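Local coordinates for putative membrane protein COG4129 (Clostridium difficile, PDB 3KMI) that is of unproven function but, as the C-terminal part of a membrane protein of the aromatic acid exporter family, probably belongs to a transporter, at residues 83-86 with 87-91; 41-44 with 45-49; 21-24 with 25-29. All blocks are in the same frame, centred on the assembly; numbering follows the deposited sequence. Where two conformers were deposited one is given.

Interaction 1 of 3, residues 83-86 with 87-91; sequences SQRD and ILENL
Arg85 and Glu89 lie side by side one helical turn apart and point the same way, their guanidinium and carboxylate planes 49° apart. Arg85 leaves the helix with CG on the far side of CB from the backbone N (chi1 -176°), then bends at chi2, which brings CD to 3.5 Å from Glu89 OE1; a second bend, at chi3, turns NE toward Asp86. The Glu89 oxygen stands well out of the guanidinium plane, so no N-H is aimed at it, and the long salt bridge from Arg85 NE to Glu89 OE1, 3.9 Å, is electrostatic only. The directed bond goes to the adjacent residue: Arg85 NE donates to Asp86 OD1 at 2.9 Å, with the oxygen close to the guanidinium plane, while NE comes from the anti side of OD1, 32° out of the carboxylate plane. Together the three residues form a salt-bridge network on helix 68-95, one of six in this all-helical domain. Within it the two acids come close, Asp86 OD1 being 3.9 Å from Glu89 OE1, which the shared arginine probably offsets. The far end of the guanidinium, NH1, is hydrogen-bonded to Asn49 of helix 41-61. Elsewhere round the helix, Gln84 and Ile87 run alongside each other, with Gln84 OE1 3.7 Å from Ile87 CD1; the buried Gln84 amide is satisfied by helix 148-176, through Asn170 ND2 and Phe167 O.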
loop_
_atom_site.group_PDB
_atom_site.type_symbol
_atom_site.label_atom_id
_atom_site.label_comp_id
_atom_site.label_asym_id
_atom_site.label_seq_id
_atom_site.Cartn_x
_atom_site.Cartn_y
_atom_site.Cartn_z
ATOM N N SER A 83 -2.729 -8.247 -4.078
ATOM C CA SER A 83 -1.887 -7.116 -3.634
ATOM C C SER A 83 -1.652 -6.056 -4.737
ATOM O O SER A 83 -1.662 -4.842 -4.471
ATOM C CB SER A 83 -0.542 -7.642 -3.180
ATOM O OG SER A 83 -0.626 -8.167 -1.884
ATOM N N GLN A 84 -1.424 -6.522 -5.962
ATOM C CA GLN A 84 -1.268 -5.611 -7.127
ATOM C C GLN A 84 -2.580 -4.896 -7.394
ATOM O O GLN A 84 -2.562 -3.722 -7.690
ATOM C CB GLN A 84 -0.854 -6.347 -8.413
ATOM C CG GLN A 84 0.516 -7.081 -8.307
ATOM C CD GLN A 84 1.676 -6.083 -8.164
ATOM O OE1 GLN A 84 1.730 -5.305 -7.202
ATOM N NE2 GLN A 84 2.602 -6.104 -9.114
ATOM N N ARG A 85 -3.698 -5.638 -7.357
ATOM C CA ARG A 85 -5.035 -5.055 -7.574
ATOM C C ARG A 85 -5.296 -3.930 -6.538
ATOM O O ARG A 85 -5.783 -2.850 -6.901
ATOM C CB ARG A 85 -6.130 -6.157 -7.510
ATOM C CG ARG A 85 -7.570 -5.657 -7.830
ATOM C CD ARG A 85 -8.312 -5.081 -6.576
ATOM N NE ARG A 85 -8.049 -5.921 -5.399
ATOM C CZ ARG A 85 -8.535 -7.139 -5.206
ATOM N NH1 ARG A 85 -9.387 -7.701 -6.075
ATOM N NH2 ARG A 85 -8.187 -7.792 -4.106
ATOM N N ASP A 86 -5.037 -4.206 -5.260
ATOM C CA ASP A 86 -5.158 -3.176 -4.231
ATOM C C ASP A 86 -4.301 -1.914 -4.529
ATOM O O ASP A 86 -4.752 -0.788 -4.308
ATOM C CB ASP A 86 -4.795 -3.738 -2.834
ATOM C CG ASP A 86 -5.840 -4.733 -2.301
ATOM O OD1 ASP A 86 -6.898 -4.915 -2.943
ATOM O OD2 ASP A 86 -5.587 -5.385 -1.268
ATOM N N ILE A 87 -3.073 -2.123 -4.985
ATOM C CA ILE A 87 -2.141 -0.999 -5.263
ATOM C C ILE A 87 -2.667 -0.203 -6.463
ATOM O O ILE A 87 -2.578 1.029 -6.480
ATOM C CB ILE A 87 -0.716 -1.512 -5.536
ATOM C CG1 ILE A 87 -0.043 -1.998 -4.246
ATOM C CG2 ILE A 87 0.200 -0.427 -6.214
ATOM C CD1 ILE A 87 1.204 -2.867 -4.531
ATOM N N LEU A 88 -3.216 -0.901 -7.447
ATOM C CA LEU A 88 -3.914 -0.233 -8.563
ATOM C C LEU A 88 -5.030 0.673 -8.076
ATOM O O LEU A 88 -5.134 1.842 -8.501
ATOM C CB LEU A 88 -4.469 -1.246 -9.589
ATOM C CG LEU A 88 -3.438 -2.053 -10.414
ATOM C CD1 LEU A 88 -4.130 -3.228 -11.167
ATOM C CD2 LEU A 88 -2.686 -1.125 -11.397
ATOM N N GLU A 89 -5.870 0.137 -7.191
ATOM C CA GLU A 89 -6.919 0.979 -6.588
ATOM C C GLU A 89 -6.350 2.180 -5.815
ATOM O O GLU A 89 -6.904 3.264 -5.903
ATOM C CB GLU A 89 -7.802 0.134 -5.671
ATOM C CG GLU A 89 -8.626 -0.837 -6.463
ATOM C CD GLU A 89 -9.604 -1.604 -5.579
ATOM O OE1 GLU A 89 -9.182 -2.277 -4.627
ATOM O OE2 GLU A 89 -10.785 -1.497 -5.824
ATOM N N ASN A 90 -5.265 1.973 -5.065
ATOM C CA ASN A 90 -4.590 3.081 -4.383
ATOM C C ASN A 90 -4.072 4.149 -5.369
ATOM O O ASN A 90 -4.250 5.342 -5.134
ATOM C CB ASN A 90 -3.440 2.584 -3.511
ATOM C CG ASN A 90 -3.887 1.643 -2.406
ATOM O OD1 ASN A 90 -5.086 1.545 -2.078
ATOM N ND2 ASN A 90 -2.919 0.955 -1.808
ATOM N N LEU A 91 -3.415 3.712 -6.441
ATOM C CA LEU A 91 -2.944 4.644 -7.462
ATOM C C LEU A 91 -4.116 5.418 -8.044
ATOM O O LEU A 91 -4.083 6.645 -8.064
ATOM C CB LEU A 91 -2.188 3.901 -8.553
ATOM C CG LEU A 91 -0.837 3.378 -8.057
ATOM C CD1 LEU A 91 -0.357 2.262 -8.966
ATOM C CD2 LEU A 91 0.184 4.499 -7.980
#

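Interaction 2 of 3, residues 41-44 with 45-49; sequences YSRD and LYTLN
Thr47 and Arg43 are linked by two hydrogen bonds in the first turns of helix 41-61. The carbonyl oxygen of Arg43 accepts twice from Thr47: from the backbone N, as in any alpha-helix, and from OG1, which lies 3.0 Å from Arg43 O. The two donors reach it from opposite faces of the carbonyl plane, the hydroxyl standing 36° out of it. With OG1 beside its own backbone N (chi1 -58°), Thr47 turns the hydroxyl back along the helix to meet this oxygen. Since the hydroxyl proton is given to Arg43 O, both nearby waters donate to OG1. One of them also donates to Asp44 OD1, 2.7 Å away, and so bridges acid and threonine; the other has a weak, 3.4 Å bond from Arg43 NH1.

Among the van der Waals contacts, Arg43 and Tyr46 run alongside each other. Arg43 NH1 is 3.7 Å from Tyr46 CD2, which sits at the edge of the guanidinium, and the two planes are turned 76° apart, so the groups do not stack flat. On another side of the helix, Leu45 CD2 approaches the phenol end of Tyr41, 3.6 Å from OH and 3.9 Å from CE2, while Leu45 CB is over one face of the ring.

The Tyr41 and Leu45 side faces inward: Tyr41 stacks with Tyr92 and touches Val24 of helix 7-33, while Leu45 and Leu48 pack on Arg85 of helix 68-95.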
loop_
_atom_site.group_PDB
_atom_site.type_symbol
_atom_site.label_atom_id
_atom_site.label_comp_id
_atom_site.label_asym_id
_atom_site.label_seq_id
_atom_site.Cartn_x
_atom_site.Cartn_y
_atom_site.Cartn_z
ATOM N N TYR A 41 -10.650 2.292 -17.146
ATOM C CA TYR A 41 -10.257 1.873 -15.795
ATOM C C TYR A 41 -11.327 1.015 -15.138
ATOM O O TYR A 41 -11.024 -0.087 -14.625
ATOM C CB TYR A 41 -9.942 3.060 -14.871
ATOM C CG TYR A 41 -9.682 2.613 -13.447
ATOM C CD1 TYR A 41 -8.393 2.179 -13.035
ATOM C CD2 TYR A 41 -10.693 2.642 -12.499
ATOM C CE1 TYR A 41 -8.153 1.758 -11.736
ATOM C CE2 TYR A 41 -10.448 2.219 -11.180
ATOM C CZ TYR A 41 -9.187 1.789 -10.810
ATOM O OH TYR A 41 -8.993 1.395 -9.498
ATOM N N SER A 42 -12.574 1.477 -15.181
ATOM C CA SER A 42 -13.629 0.813 -14.436
ATOM C C SER A 42 -13.918 -0.569 -14.979
ATOM O O SER A 42 -13.969 -1.562 -14.233
ATOM C CB SER A 42 -14.911 1.638 -14.466
ATOM O OG SER A 42 -14.807 2.657 -13.495
ATOM N N ARG A 43 -14.145 -0.607 -16.286
ATOM C CA ARG A 43 -14.376 -1.852 -16.992
ATOM C C ARG A 43 -13.209 -2.797 -16.791
ATOM O O ARG A 43 -13.404 -3.981 -16.521
ATOM C CB ARG A 43 -14.597 -1.571 -18.494
ATOM C CG ARG A 43 -14.750 -2.817 -19.369
ATOM C CD ARG A 43 -15.889 -3.710 -18.874
ATOM N NE ARG A 43 -17.193 -3.041 -18.909
ATOM C CZ ARG A 43 -18.119 -3.126 -17.951
ATOM N NH1 ARG A 43 -17.894 -3.841 -16.844
ATOM N NH2 ARG A 43 -19.270 -2.481 -18.097
ATOM N N ASP A 44 -11.994 -2.272 -16.874
ATOM C CA ASP A 44 -10.810 -3.143 -16.823
ATOM C C ASP A 44 -10.534 -3.699 -15.435
ATOM O O ASP A 44 -10.082 -4.840 -15.285
ATOM C CB ASP A 44 -9.586 -2.405 -17.341
ATOM C CG ASP A 44 -9.666 -2.102 -18.857
ATOM O OD1 ASP A 44 -10.410 -2.803 -19.586
ATOM O OD2 ASP A 44 -8.959 -1.166 -19.312
ATOM N N LEU A 45 -10.783 -2.881 -14.413
ATOM C CA LEU A 45 -10.742 -3.335 -13.028
ATOM C C LEU A 45 -11.793 -4.388 -12.695
ATOM O O LEU A 45 -11.491 -5.387 -12.051
ATOM C CB LEU A 45 -10.871 -2.145 -12.065
ATOM C CG LEU A 45 -10.972 -2.519 -10.579
ATOM C CD1 LEU A 45 -9.633 -3.157 -10.070
ATOM C CD2 LEU A 45 -11.334 -1.280 -9.748
ATOM N N TYR A 46 -13.024 -4.177 -13.137
ATOM C CA TYR A 46 -14.035 -5.197 -12.994
ATOM C C TYR A 46 -13.643 -6.523 -13.648
ATOM O O TYR A 46 -13.855 -7.566 -13.076
ATOM C CB TYR A 46 -15.368 -4.722 -13.571
ATOM C CG TYR A 46 -16.440 -5.753 -13.365
ATOM C CD1 TYR A 46 -16.899 -6.062 -12.073
ATOM C CD2 TYR A 46 -16.969 -6.466 -14.448
ATOM C CE1 TYR A 46 -17.912 -7.026 -11.877
ATOM C CE2 TYR A 46 -17.979 -7.440 -14.254
ATOM C CZ TYR A 46 -18.441 -7.705 -12.963
ATOM O OH TYR A 46 -19.421 -8.655 -12.760
ATOM N N THR A 47 -13.079 -6.483 -14.845
ATOM C CA THR A 47 -12.665 -7.713 -15.530
ATOM C C THR A 47 -11.587 -8.447 -14.704
ATOM O O THR A 47 -11.616 -9.679 -14.520
ATOM C CB THR A 47 -12.063 -7.395 -16.938
ATOM O OG1 THR A 47 -13.022 -6.698 -17.735
ATOM C CG2 THR A 47 -11.555 -8.673 -17.659
ATOM N N LEU A 48 -10.619 -7.688 -14.229
ATOM C CA LEU A 48 -9.555 -8.238 -13.390
ATOM C C LEU A 48 -10.112 -8.796 -12.089
ATOM O O LEU A 48 -9.735 -9.900 -11.696
ATOM C CB LEU A 48 -8.491 -7.193 -13.104
ATOM C CG LEU A 48 -7.519 -7.479 -11.940
ATOM C CD1 LEU A 48 -6.558 -8.554 -12.386
ATOM C CD2 LEU A 48 -6.745 -6.217 -11.576
ATOM N N ASN A 49 -10.996 -8.054 -11.412
ATOM C CA ASN A 49 -11.609 -8.579 -10.196
ATOM C C ASN A 49 -12.379 -9.874 -10.496
ATOM O O ASN A 49 -12.329 -10.821 -9.695
ATOM C CB ASN A 49 -12.559 -7.551 -9.544
ATOM C CG ASN A 49 -11.812 -6.502 -8.717
ATOM O OD1 ASN A 49 -10.677 -6.729 -8.277
ATOM N ND2 ASN A 49 -12.459 -5.374 -8.476
HETATM O O HOH W 1 -15.881 -6.519 -17.399
HETATM O O HOH W 2 -11.765 -5.153 -19.567
#

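Interaction 3 of 3, residues 21-24 with 25-29; sequences VSIV and LIDIA
Two turns in the interior of helix 7-33, part of the all-helical C-terminal domain, bring Val24 and Ile28 together on a buried face. Their side chains cross at an oblique angle, with Val24 CG1 4.2 Å from Ile28 CD1, a loose apolar contact. Ile28 folds back along the helix because its CG1 sits beside its own backbone N (chi1 -71°), and CD1 also comes 3.7 Å from Val24 O. Ile26 makes the same kind of turn, placing CD1 3.4 Å from Ser22 O, the oxygen that accepts the backbone bond from Ile26 N at 2.8 Å. Ser22 itself directs OG to Gln18 O and to Arg171 of helix 148-176. Leu25 takes the other course: its end leads away from the preceding turn, and the side chain packs on Ile112 and Ile115 of helix 103-117, on Leu88 and on Phe167. On another side of the helix the Asp27 carboxylate lies back over the preceding turn. Its CG is 3.3 Å from Ile23 O, whose hydrogen bond comes instead from the backbone N of Asp27, and its OD2 approaches Val24 CA at 3.8 Å.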
loop_
_atom_site.group_PDB
_atom_site.type_symbol
_atom_site.label_atom_id
_atom_site.label_comp_id
_atom_site.label_asym_id
_atom_site.label_seq_id
_atom_site.Cartn_x
_atom_site.Cartn_y
_atom_site.Cartn_z
ATOM N N VAL A 21 -3.664 -6.984 -14.929
ATOM C CA VAL A 21 -3.082 -6.016 -14.007
ATOM C C VAL A 21 -2.418 -4.898 -14.832
ATOM O O VAL A 21 -2.598 -3.707 -14.560
ATOM C CB VAL A 21 -1.988 -6.695 -13.104
ATOM C CG1 VAL A 21 -1.163 -5.651 -12.392
ATOM C CG2 VAL A 21 -2.674 -7.706 -12.088
ATOM N N SER A 22 -1.702 -5.293 -15.866
ATOM C CA SER A 22 -0.937 -4.286 -16.637
ATOM C C SER A 22 -1.894 -3.370 -17.374
ATOM O O SER A 22 -1.667 -2.155 -17.462
ATOM C CB SER A 22 -0.001 -4.969 -17.617
ATOM O OG SER A 22 0.983 -5.738 -16.942
ATOM N N ILE A 23 -2.974 -3.956 -17.886
ATOM C CA ILE A 23 -3.999 -3.168 -18.576
ATOM C C ILE A 23 -4.540 -2.034 -17.679
ATOM O O ILE A 23 -4.658 -0.896 -18.119
ATOM C CB ILE A 23 -5.169 -4.051 -19.075
ATOM C CG1 ILE A 23 -4.717 -4.827 -20.316
ATOM C CG2 ILE A 23 -6.346 -3.175 -19.458
ATOM C CD1 ILE A 23 -5.686 -5.969 -20.779
ATOM N N VAL A 24 -4.863 -2.361 -16.431
ATOM C CA VAL A 24 -5.392 -1.387 -15.484
ATOM C C VAL A 24 -4.273 -0.378 -15.181
ATOM O O VAL A 24 -4.533 0.798 -15.047
ATOM C CB VAL A 24 -5.907 -2.054 -14.167
ATOM C CG1 VAL A 24 -6.310 -0.968 -13.136
ATOM C CG2 VAL A 24 -7.105 -2.987 -14.453
ATOM N N LEU A 25 -3.045 -0.853 -15.006
ATOM C CA LEU A 25 -1.929 0.060 -14.743
ATOM C C LEU A 25 -1.774 1.117 -15.853
ATOM O O LEU A 25 -1.592 2.320 -15.591
ATOM C CB LEU A 25 -0.627 -0.751 -14.529
ATOM C CG LEU A 25 0.574 0.086 -14.106
ATOM C CD1 LEU A 25 0.466 0.525 -12.621
ATOM C CD2 LEU A 25 1.926 -0.674 -14.303
ATOM N N ILE A 26 -1.837 0.666 -17.097
ATOM C CA ILE A 26 -1.723 1.578 -18.235
ATOM C C ILE A 26 -2.922 2.562 -18.269
ATOM O O ILE A 26 -2.760 3.736 -18.626
ATOM C CB ILE A 26 -1.616 0.758 -19.553
ATOM C CG1 ILE A 26 -0.262 0.032 -19.594
ATOM C CG2 ILE A 26 -1.839 1.626 -20.772
ATOM C CD1 ILE A 26 -0.249 -1.258 -20.454
ATOM N N ASP A 27 -4.116 2.075 -17.906
ATOM C CA ASP A 27 -5.285 2.984 -17.800
ATOM C C ASP A 27 -4.958 4.092 -16.838
ATOM O O ASP A 27 -5.303 5.233 -17.107
ATOM C CB ASP A 27 -6.535 2.293 -17.240
ATOM C CG ASP A 27 -7.121 1.287 -18.174
ATOM O OD1 ASP A 27 -6.849 1.375 -19.380
ATOM O OD2 ASP A 27 -7.881 0.407 -17.691
ATOM N N ILE A 28 -4.330 3.745 -15.705
ATOM C CA ILE A 28 -3.903 4.755 -14.717
ATOM C C ILE A 28 -2.930 5.809 -15.317
ATOM O O ILE A 28 -3.155 7.041 -15.215
ATOM C CB ILE A 28 -3.359 4.101 -13.419
ATOM C CG1 ILE A 28 -4.533 3.468 -12.645
ATOM C CG2 ILE A 28 -2.644 5.133 -12.544
ATOM C CD1 ILE A 28 -4.093 2.296 -11.724
ATOM N N ALA A 29 -1.890 5.342 -15.980
ATOM C CA ALA A 29 -0.943 6.260 -16.659
ATOM C C ALA A 29 -1.701 7.231 -17.606
ATOM O O ALA A 29 -1.343 8.405 -17.700
ATOM C CB ALA A 29 0.103 5.486 -17.439
#

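Overall arrangement
The three contacts lie on three helices of one bundle: interaction 3 on 7-33, interaction 2 on 41-61 and interaction 1 on 68-95. Their centres are 10 to 12 Å apart, and each touches the other two. Interactions 1 and 2 are joined by a probable hydrogen bond from Arg85 NH1 to Asn49 OD1, 2.7 Å, and by the approach of Tyr41 OH to Glu89 CA, 3.6 Å. Leu88 joins interaction 1 to interaction 3, its CD2 3.6 Å from Leu25 CA. Between interactions 2 and 3, Asp44 OD2 is only 2.5 Å from Asp27 OD2, a closeness that may mean a shared proton; nearby, Tyr41 CE1 meets Val24 CG1 at 3.6 Å.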